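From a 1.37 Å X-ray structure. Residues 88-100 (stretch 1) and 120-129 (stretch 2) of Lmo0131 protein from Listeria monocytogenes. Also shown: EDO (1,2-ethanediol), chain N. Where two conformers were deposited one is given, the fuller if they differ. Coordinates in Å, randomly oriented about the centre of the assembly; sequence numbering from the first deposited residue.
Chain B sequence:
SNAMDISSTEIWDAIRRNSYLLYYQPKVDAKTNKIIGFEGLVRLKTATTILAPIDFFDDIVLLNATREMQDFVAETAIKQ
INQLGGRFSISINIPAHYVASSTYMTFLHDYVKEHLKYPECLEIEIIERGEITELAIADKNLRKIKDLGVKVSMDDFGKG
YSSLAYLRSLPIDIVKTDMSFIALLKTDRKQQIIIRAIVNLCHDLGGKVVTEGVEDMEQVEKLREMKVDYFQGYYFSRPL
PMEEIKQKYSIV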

ATOM      1  N   PHE B  88     -35.900  -9.108  -8.685  1.00 11.69           N
ATOM      2  CA  PHE B  88     -34.598  -8.501  -8.978  1.00 13.31           C
ATOM      3  C   PHE B  88     -33.638  -8.683  -7.810  1.00 11.39           C
ATOM      4  O   PHE B  88     -34.049  -8.575  -6.666  1.00 13.08           O
ATOM      5  N   SER B  89     -32.360  -8.945  -8.104  1.00 13.81           N
ATOM      6  CA  SER B  89     -31.312  -8.909  -7.076  1.00 12.33           C
ATOM      7  C   SER B  89     -30.767  -7.503  -6.887  1.00 13.56           C
ATOM      8  O   SER B  89     -30.796  -6.696  -7.796  1.00 13.03           O
ATOM      9  N   ILE B  90     -30.315  -7.205  -5.675  1.00 11.43           N
ATOM     10  CA  ILE B  90     -29.642  -5.940  -5.398  1.00 11.51           C
ATOM     11  C   ILE B  90     -28.378  -6.221  -4.602  1.00  9.84           C
ATOM     12  O   ILE B  90     -28.422  -6.934  -3.609  1.00 11.32           O
ATOM     13  N   SER B  91     -27.252  -5.676  -5.053  1.00  9.55           N
ATOM     14  CA  SER B  91     -25.986  -5.827  -4.314  1.00 13.40           C
ATOM     15  C   SER B  91     -25.696  -4.646  -3.390  1.00 12.61           C
ATOM     16  O   SER B  91     -26.140  -3.529  -3.657  1.00 12.06           O
ATOM     17  N   ILE B  92     -24.953  -4.914  -2.312  1.00 12.99           N
ATOM     18  CA  ILE B  92     -24.392  -3.872  -1.457  1.00 11.16           C
ATOM     19  C   ILE B  92     -22.888  -4.050  -1.341  1.00 11.20           C
ATOM     20  O   ILE B  92     -22.388  -5.169  -1.264  1.00 11.65           O
ATOM     21  N   ASN B  93     -22.182  -2.929  -1.330  1.00 11.08           N
ATOM     22  CA  ASN B  93     -20.745  -2.935  -1.222  1.00 12.25           C
ATOM     23  C   ASN B  93     -20.356  -3.014   0.222  1.00 14.41           C
ATOM     24  O   ASN B  93     -20.730  -2.153   1.018  1.00 14.08           O
ATOM     25  N   ILE B  94     -19.617  -4.052   0.576  1.00 13.72           N
ATOM     26  CA  ILE B  94     -19.102  -4.158   1.922  1.00 13.25           C
ATOM     27  C   ILE B  94     -17.600  -4.321   1.832  1.00 11.81           C
ATOM     28  O   ILE B  94     -17.104  -5.242   1.201  1.00 11.93           O
ATOM     29  N   PRO B  95     -16.865  -3.391   2.431  1.00 14.15           N
ATOM     30  CA  PRO B  95     -15.403  -3.422   2.486  1.00 12.38           C
ATOM     31  C   PRO B  95     -14.881  -4.722   3.075  1.00 13.45           C
ATOM     32  O   PRO B  95     -15.488  -5.276   3.988  1.00 14.96           O
ATOM     33  N   ALA B  96     -13.753  -5.189   2.553  1.00 12.91           N
ATOM     34  CA  ALA B  96     -13.137  -6.414   3.030  1.00 14.57           C
ATOM     35  C   ALA B  96     -12.989  -6.467   4.569  1.00 11.69           C
ATOM     36  O   ALA B  96     -13.255  -7.485   5.170  1.00 16.72           O
ATOM     37  N   HIS B  97     -12.554  -5.361   5.171  0.65 13.91           N
ATOM     38  CA  HIS B  97     -12.497  -5.195   6.637  0.65 19.65           C
ATOM     39  C   HIS B  97     -13.781  -5.607   7.362  0.65 14.58           C
ATOM     40  O   HIS B  97     -13.743  -6.291   8.377  0.65 13.90           O
ATOM     41  N   TYR B  98     -14.911  -5.150   6.831  1.00 17.57           N
ATOM     42  CA  TYR B  98     -16.232  -5.470   7.377  1.00 13.16           C
ATOM     43  C   TYR B  98     -16.617  -6.947   7.163  1.00 15.76           C
ATOM     44  O   TYR B  98     -17.186  -7.568   8.033  1.00 13.87           O
ATOM     45  N   VAL B  99     -16.289  -7.500   5.997  1.00 15.54           N
ATOM     46  CA  VAL B  99     -16.551  -8.904   5.738  1.00 17.16           C
ATOM     47  C   VAL B  99     -15.763  -9.800   6.706  1.00 16.69           C
ATOM     48  O   VAL B  99     -16.233 -10.857   7.123  1.00 13.52           O
ATOM     49  N   ALA B 100     -14.581  -9.339   7.092  1.00 15.04           N
ATOM     50  CA  ALA B 100     -13.707 -10.120   7.956  1.00 14.80           C
ATOM     51  C   ALA B 100     -13.990  -9.897   9.432  1.00 13.52           C
ATOM     52  O   ALA B 100     -13.354 -10.511  10.283  1.00 17.82           O
ATOM     53  N   GLU B 120     -32.127 -14.834  -1.455  1.00 12.02           N
ATOM     54  CA  GLU B 120     -31.472 -15.159  -2.709  1.00 13.90           C
ATOM     55  C   GLU B 120     -31.299 -13.943  -3.656  1.00 19.59           C
ATOM     56  O   GLU B 120     -30.541 -14.006  -4.635  1.00 14.21           O
ATOM     57  N   CYS B 121     -31.990 -12.843  -3.357  1.00 13.81           N
ATOM     58  CA  CYS B 121     -31.913 -11.642  -4.170  1.00  9.21           C
ATOM     59  C   CYS B 121     -30.958 -10.596  -3.607  1.00 12.75           C
ATOM     60  O   CYS B 121     -30.889  -9.492  -4.120  1.00 14.22           O
ATOM     61  N   LEU B 122     -30.246 -10.925  -2.532  1.00 12.82           N
ATOM     62  CA  LEU B 122     -29.183 -10.041  -2.043  1.00 15.73           C
ATOM     63  C   LEU B 122     -27.845 -10.589  -2.470  1.00 13.38           C
ATOM     64  O   LEU B 122     -27.628 -11.789  -2.430  1.00 10.61           O
ATOM     65  N   GLU B 123     -26.962  -9.666  -2.858  1.00 12.80           N
ATOM     66  CA  GLU B 123     -25.574  -9.947  -3.189  1.00 10.12           C
ATOM     67  C   GLU B 123     -24.665  -9.048  -2.324  1.00 12.15           C
ATOM     68  O   GLU B 123     -24.834  -7.840  -2.295  1.00 12.44           O
ATOM     69  N   ILE B 124     -23.751  -9.666  -1.586  1.00 11.25           N
ATOM     70  CA  ILE B 124     -22.687  -8.932  -0.915  1.00 12.15           C
ATOM     71  C   ILE B 124     -21.542  -8.817  -1.888  1.00 10.20           C
ATOM     72  O   ILE B 124     -20.999  -9.819  -2.318  1.00 11.92           O
ATOM     73  N   GLU B 125     -21.208  -7.580  -2.247  1.00 12.09           N
ATOM     74  CA  GLU B 125     -20.107  -7.296  -3.147  1.00 10.78           C
ATOM     75  C   GLU B 125     -18.907  -6.805  -2.343  1.00 13.75           C
ATOM     76  O   GLU B 125     -18.947  -5.751  -1.718  1.00 17.10           O
ATOM     77  N   ILE B 126     -17.845  -7.591  -2.337  1.00 13.05           N
ATOM     78  CA  ILE B 126     -16.681  -7.318  -1.512  1.00 13.30           C
ATOM     79  C   ILE B 126     -15.837  -6.251  -2.200  1.00 15.32           C
ATOM     80  O   ILE B 126     -15.459  -6.410  -3.366  1.00 15.65           O
ATOM     81  N   ILE B 127     -15.579  -5.159  -1.491  1.00 13.04           N
ATOM     82  CA  ILE B 127     -14.804  -4.054  -2.026  1.00 13.90           C
ATOM     83  C   ILE B 127     -13.552  -3.787  -1.163  1.00 19.65           C
ATOM     84  O   ILE B 127     -13.292  -4.529  -0.209  1.00 18.62           O
ATOM     85  N   GLU B 128     -12.766  -2.767  -1.515  1.00 17.95           N
ATOM     86  CA  GLU B 128     -11.602  -2.365  -0.725  1.00 17.01           C
ATOM     87  C   GLU B 128     -10.728  -3.546  -0.322  1.00 21.91           C
ATOM     88  O   GLU B 128     -10.325  -3.681   0.824  1.00 24.58           O
ATOM     89  N   ARG B 129     -10.437  -4.408  -1.280  1.00 15.63           N
ATOM     90  CA  ARG B 129      -9.778  -5.637  -0.959  1.00 18.53           C
ATOM     91  C   ARG B 129      -8.280  -5.395  -0.793  1.00 22.49           C
ATOM     92  O   ARG B 129      -7.716  -4.618  -1.540  1.00 18.45           O
TER

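Two neighbouring parallel β-strands, 89-95 and 122-127, pair through their backbones and sort their side chains into an apolar face and a largely polar one. The backbone ladder sets this pattern. Ile 90 N donates to Cys 121 O (2.8 Å), Ile 92 N to Glu 123 O (2.9 Å) and Ile 94 N to Glu 125 O (2.9 Å). Glu 125 N returns a bond to Ile 92 O (2.9 Å). Residues in register therefore project to the same side of the sheet.

Ile 90, Ile 92, Ile 94, Leu 122, Ile 124 and Ile 126 form the apolar face, and all are buried. Ile 92 has chi1 p and chi2 t; Leu 122 has chi1 t and chi2 p. Their tips meet at 4.3 Å, Ile 92 CD1 to Leu 122 CD1. Ile 94 and Ile 124 are both m, t. The end of Ile 94 comes nearer to the other strand, and its CD1 lies 3.8 Å from Ile 124 CG2. Ile 90, also m, t, instead leads its end away. The short helix after Pro 95 extends this apolar patch. Val 99 (t) points toward the second stretch and places CG2 4.2 Å from Ile 126 CG1 and 4.4 Å from Ile 124 CG2. Ala 96 CB is 4.2 Å from Ile 126 CG2.

The other face carries Ser 91, Asn 93, Pro 95, Glu 123, Glu 125 and Ile 127. Glu 123 and Glu 125 are both extended, with chi1 and chi2 t. Ser 91 is p, and its OG stays 3.9 Å from Glu 125 OE1. A water joins these three residues. Its O lies 2.8 Å from Ser 91 OG, 2.8 Å from Glu 123 OE2 and 3.3 Å from Glu 125 OE1, all within hydrogen-bonding reach, though its two hydrogens cannot serve all three at once. The carboxylate of Glu 123 also accepts a hydrogen bond from a bound 1,2-ethanediol, EDO O1 to Glu 123 OE1 (2.6 Å). This diol probably came from the crystallisation liquor.

Asn 93 (chi1 m) lies beside Glu 125 and Ile 127. Farther along this face the contact turns apolar: Pro 95 CD is 4.2 Å from CG1 of Ile 127, which is p, t.

At the helix start, Ala 96 N donates to Ile 127 O (2.9 Å). Ala 96 CB points toward the second stretch and lies 3.6 Å from Glu 128 O. A second water accepts from His 97 N (3.0 Å) and donates to Glu 128 O (3.1 Å). His 97 (chi1 t) starts sideways, its end leads away, and it makes no contact with the second stretch.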

ATOM      1  CB  PHE B  88     -34.766  -7.004  -9.297  1.00  9.82           C
ATOM      2  CG  PHE B  88     -35.617  -6.739 -10.507  1.00 12.92           C
ATOM      3  CD1 PHE B  88     -35.082  -6.832 -11.782  1.00 13.27           C
ATOM      4  CD2 PHE B  88     -36.950  -6.400 -10.380  1.00 11.05           C
ATOM      5  CE1 PHE B  88     -35.858  -6.604 -12.887  1.00 13.11           C
ATOM      6  CE2 PHE B  88     -37.718  -6.160 -11.492  1.00 13.80           C
ATOM      7  CZ  PHE B  88     -37.163  -6.268 -12.748  1.00 14.09           C
ATOM      8  CB  SER B  89     -30.169  -9.880  -7.381  1.00 13.00           C
ATOM      9  OG  SER B  89     -29.399  -9.416  -8.462  1.00 16.17           O
ATOM     10  CB  ILE B  90     -30.546  -4.946  -4.633  1.00 11.49           C
ATOM     11  CG1 ILE B  90     -31.791  -4.613  -5.470  1.00 13.36           C
ATOM     12  CG2 ILE B  90     -29.759  -3.678  -4.268  1.00 12.01           C
ATOM     13  CD1 ILE B  90     -32.692  -3.569  -4.874  1.00 12.94           C
ATOM     14  CB  SER B  91     -24.800  -6.034  -5.257  1.00 11.44           C
ATOM     15  OG  SER B  91     -24.603  -4.897  -6.043  1.00 12.79           O
ATOM     16  CB  ILE B  92     -24.993  -3.854  -0.027  1.00 14.39           C
ATOM     17  CG1 ILE B  92     -24.722  -5.163   0.697  1.00 14.62           C
ATOM     18  CG2 ILE B  92     -26.487  -3.569  -0.063  1.00 16.10           C
ATOM     19  CD1 ILE B  92     -25.459  -5.260   2.005  1.00 15.73           C
ATOM     20  CB  ASN B  93     -20.179  -1.663  -1.843  1.00 12.14           C
ATOM     21  CG  ASN B  93     -20.374  -1.628  -3.325  1.00 17.44           C
ATOM     22  OD1 ASN B  93     -20.548  -2.665  -3.962  1.00 21.85           O
ATOM     23  ND2 ASN B  93     -20.366  -0.449  -3.890  1.00 21.56           N
ATOM     24  CB  ILE B  94     -19.686  -5.349   2.657  1.00 13.19           C
ATOM     25  CG1 ILE B  94     -21.203  -5.202   2.741  1.00 13.92           C
ATOM     26  CG2 ILE B  94     -19.106  -5.440   4.058  1.00 14.71           C
ATOM     27  CD1 ILE B  94     -21.873  -6.362   3.347  1.00 14.51           C
ATOM     28  CB  PRO B  95     -15.078  -2.272   3.439  1.00 16.67           C
ATOM     29  CG  PRO B  95     -16.231  -1.365   3.358  1.00 19.94           C
ATOM     30  CD  PRO B  95     -17.423  -2.237   3.149  1.00 18.34           C
ATOM     31  CB  ALA B  96     -11.810  -6.629   2.335  1.00 13.67           C
ATOM     32  CB  HIS B  97     -12.151  -3.733   7.002  0.65 19.95           C
ATOM     33  CG  HIS B  97     -12.454  -3.363   8.433  0.65 31.16           C
ATOM     34  ND1 HIS B  97     -11.612  -3.676   9.483  0.65 25.36           N
ATOM     35  CD2 HIS B  97     -13.499  -2.698   8.980  0.65 27.81           C
ATOM     36  CE1 HIS B  97     -12.136  -3.235  10.612  0.65 26.50           C
ATOM     37  NE2 HIS B  97     -13.280  -2.636  10.338  0.65 25.73           N
ATOM     38  CB  TYR B  98     -17.281  -4.585   6.728  1.00 14.82           C
ATOM     39  CG  TYR B  98     -17.612  -3.369   7.519  1.00 24.01           C
ATOM     40  CD1 TYR B  98     -18.673  -3.366   8.397  1.00 29.17           C
ATOM     41  CD2 TYR B  98     -16.864  -2.221   7.401  1.00 31.14           C
ATOM     42  CE1 TYR B  98     -18.974  -2.262   9.139  1.00 27.60           C
ATOM     43  CE2 TYR B  98     -17.162  -1.101   8.141  1.00 34.95           C
ATOM     44  CZ  TYR B  98     -18.221  -1.139   9.012  1.00 28.27           C
ATOM     45  OH  TYR B  98     -18.531  -0.052   9.772  1.00 37.29           O
ATOM     46  CB  VAL B  99     -16.289  -9.276   4.254  1.00 15.90           C
ATOM     47  CG1 VAL B  99     -16.443 -10.775   4.039  1.00 18.35           C
ATOM     48  CG2 VAL B  99     -17.239  -8.501   3.327  1.00 13.61           C
ATOM     49  CB  ALA B 100     -12.258  -9.819   7.655  1.00 16.96           C
ATOM     50  CB  GLU B 120     -32.209 -16.311  -3.412  1.00 12.48           C
ATOM     51  CG  GLU B 120     -33.442 -15.937  -4.231  1.00 15.96           C
ATOM     52  CD  GLU B 120     -34.717 -15.762  -3.409  1.00 18.43           C
ATOM     53  OE1 GLU B 120     -34.671 -15.982  -2.189  1.00 16.84           O
ATOM     54  OE2 GLU B 120     -35.768 -15.391  -3.983  1.00 16.07           O
ATOM     55  CB  CYS B 121     -33.284 -11.040  -4.313  1.00 13.18           C
ATOM     56  SG  CYS B 121     -34.383 -12.122  -5.207  1.00 15.03           S
ATOM     57  CB  LEU B 122     -29.197  -9.839  -0.514  1.00 12.28           C
ATOM     58  CG  LEU B 122     -28.105  -8.946   0.108  1.00 13.66           C
ATOM     59  CD1 LEU B 122     -28.496  -7.499   0.003  1.00 10.09           C
ATOM     60  CD2 LEU B 122     -27.901  -9.329   1.549  1.00 16.81           C
ATOM     61  CB  GLU B 123     -25.351  -9.680  -4.678  1.00 10.14           C
ATOM     62  CG  GLU B 123     -23.911  -9.664  -5.102  1.00 14.51           C
ATOM     63  CD  GLU B 123     -23.779  -9.412  -6.621  1.00 16.76           C
ATOM     64  OE1 GLU B 123     -24.569 -10.016  -7.372  1.00 16.71           O
ATOM     65  OE2 GLU B 123     -22.922  -8.612  -7.065  1.00 13.81           O
ATOM     66  CB  ILE B 124     -22.185  -9.658   0.338  1.00 12.17           C
ATOM     67  CG1 ILE B 124     -23.249  -9.634   1.440  1.00 17.79           C
ATOM     68  CG2 ILE B 124     -20.877  -9.054   0.837  1.00 12.95           C
ATOM     69  CD1 ILE B 124     -22.869 -10.425   2.676  1.00 15.17           C
ATOM     70  CB  GLU B 125     -20.504  -6.267  -4.197  1.00 12.57           C
ATOM     71  CG  GLU B 125     -19.296  -5.776  -4.945  1.00 13.14           C
ATOM     72  CD  GLU B 125     -19.616  -4.826  -6.067  1.00 15.16           C
ATOM     73  OE1 GLU B 125     -20.776  -4.717  -6.466  1.00 13.89           O
ATOM     74  OE2 GLU B 125     -18.685  -4.177  -6.575  1.00 25.45           O
ATOM     75  CB  ILE B 126     -15.836  -8.610  -1.253  1.00 13.28           C
ATOM     76  CG1 ILE B 126     -16.716  -9.726  -0.690  1.00  9.71           C
ATOM     77  CG2 ILE B 126     -14.632  -8.314  -0.347  1.00 13.40           C
ATOM     78  CD1 ILE B 126     -16.069 -11.060  -0.725  1.00 15.66           C
ATOM     79  CB  ILE B 127     -15.667  -2.761  -2.230  1.00 11.47           C
ATOM     80  CG1 ILE B 127     -16.143  -2.167  -0.902  1.00 11.38           C
ATOM     81  CG2 ILE B 127     -16.804  -3.032  -3.150  1.00 13.71           C
ATOM     82  CD1 ILE B 127     -16.509  -0.726  -1.020  1.00 12.25           C
ATOM     83  CB  GLU B 128     -12.048  -1.522   0.477  1.00 15.95           C
ATOM     84  CG  GLU B 128     -12.723  -0.254  -0.014  1.00 20.37           C
ATOM     85  CD  GLU B 128     -13.324   0.632   1.073  1.00 27.32           C
ATOM     86  OE1 GLU B 128     -13.075   0.389   2.256  1.00 36.87           O
ATOM     87  OE2 GLU B 128     -14.053   1.594   0.741  1.00 35.93           O
ATOM     88  CB  ARG B 129     -10.071  -6.634  -2.072  1.00 18.26           C
ATOM     89  CG  ARG B 129     -11.558  -6.758  -2.398  1.00 15.30           C
ATOM     90  CD  ARG B 129     -11.859  -7.854  -3.455  1.00 22.99           C
ATOM     91  NE  ARG B 129     -11.393  -7.491  -4.787  1.00 26.60           N
ATOM     92  CZ  ARG B 129     -10.180  -7.776  -5.255  1.00 25.86           C
ATOM     93  NH1 ARG B 129      -9.815  -7.403  -6.471  1.00 30.14           N
ATOM     94  NH2 ARG B 129      -9.337  -8.445  -4.501  1.00 22.65           N
TER
HETATM   95  C1  EDO N 303     -24.519 -10.874 -10.845  1.00 29.97           C
HETATM   96  O1  EDO N 303     -24.083  -9.849  -9.939  1.00 23.39           O
HETATM   97  C2  EDO N 303     -25.855 -10.518 -11.475  1.00 33.55           C
HETATM   98  O2  EDO N 303     -25.704  -9.411 -12.370  1.00 52.23           O
HETATM   99  O   HOH W   1     -23.210  -6.054  -8.239  1.00 12.98           O
HETATM  100  O   HOH W   2     -11.397  -3.028   3.620  1.00 19.15           O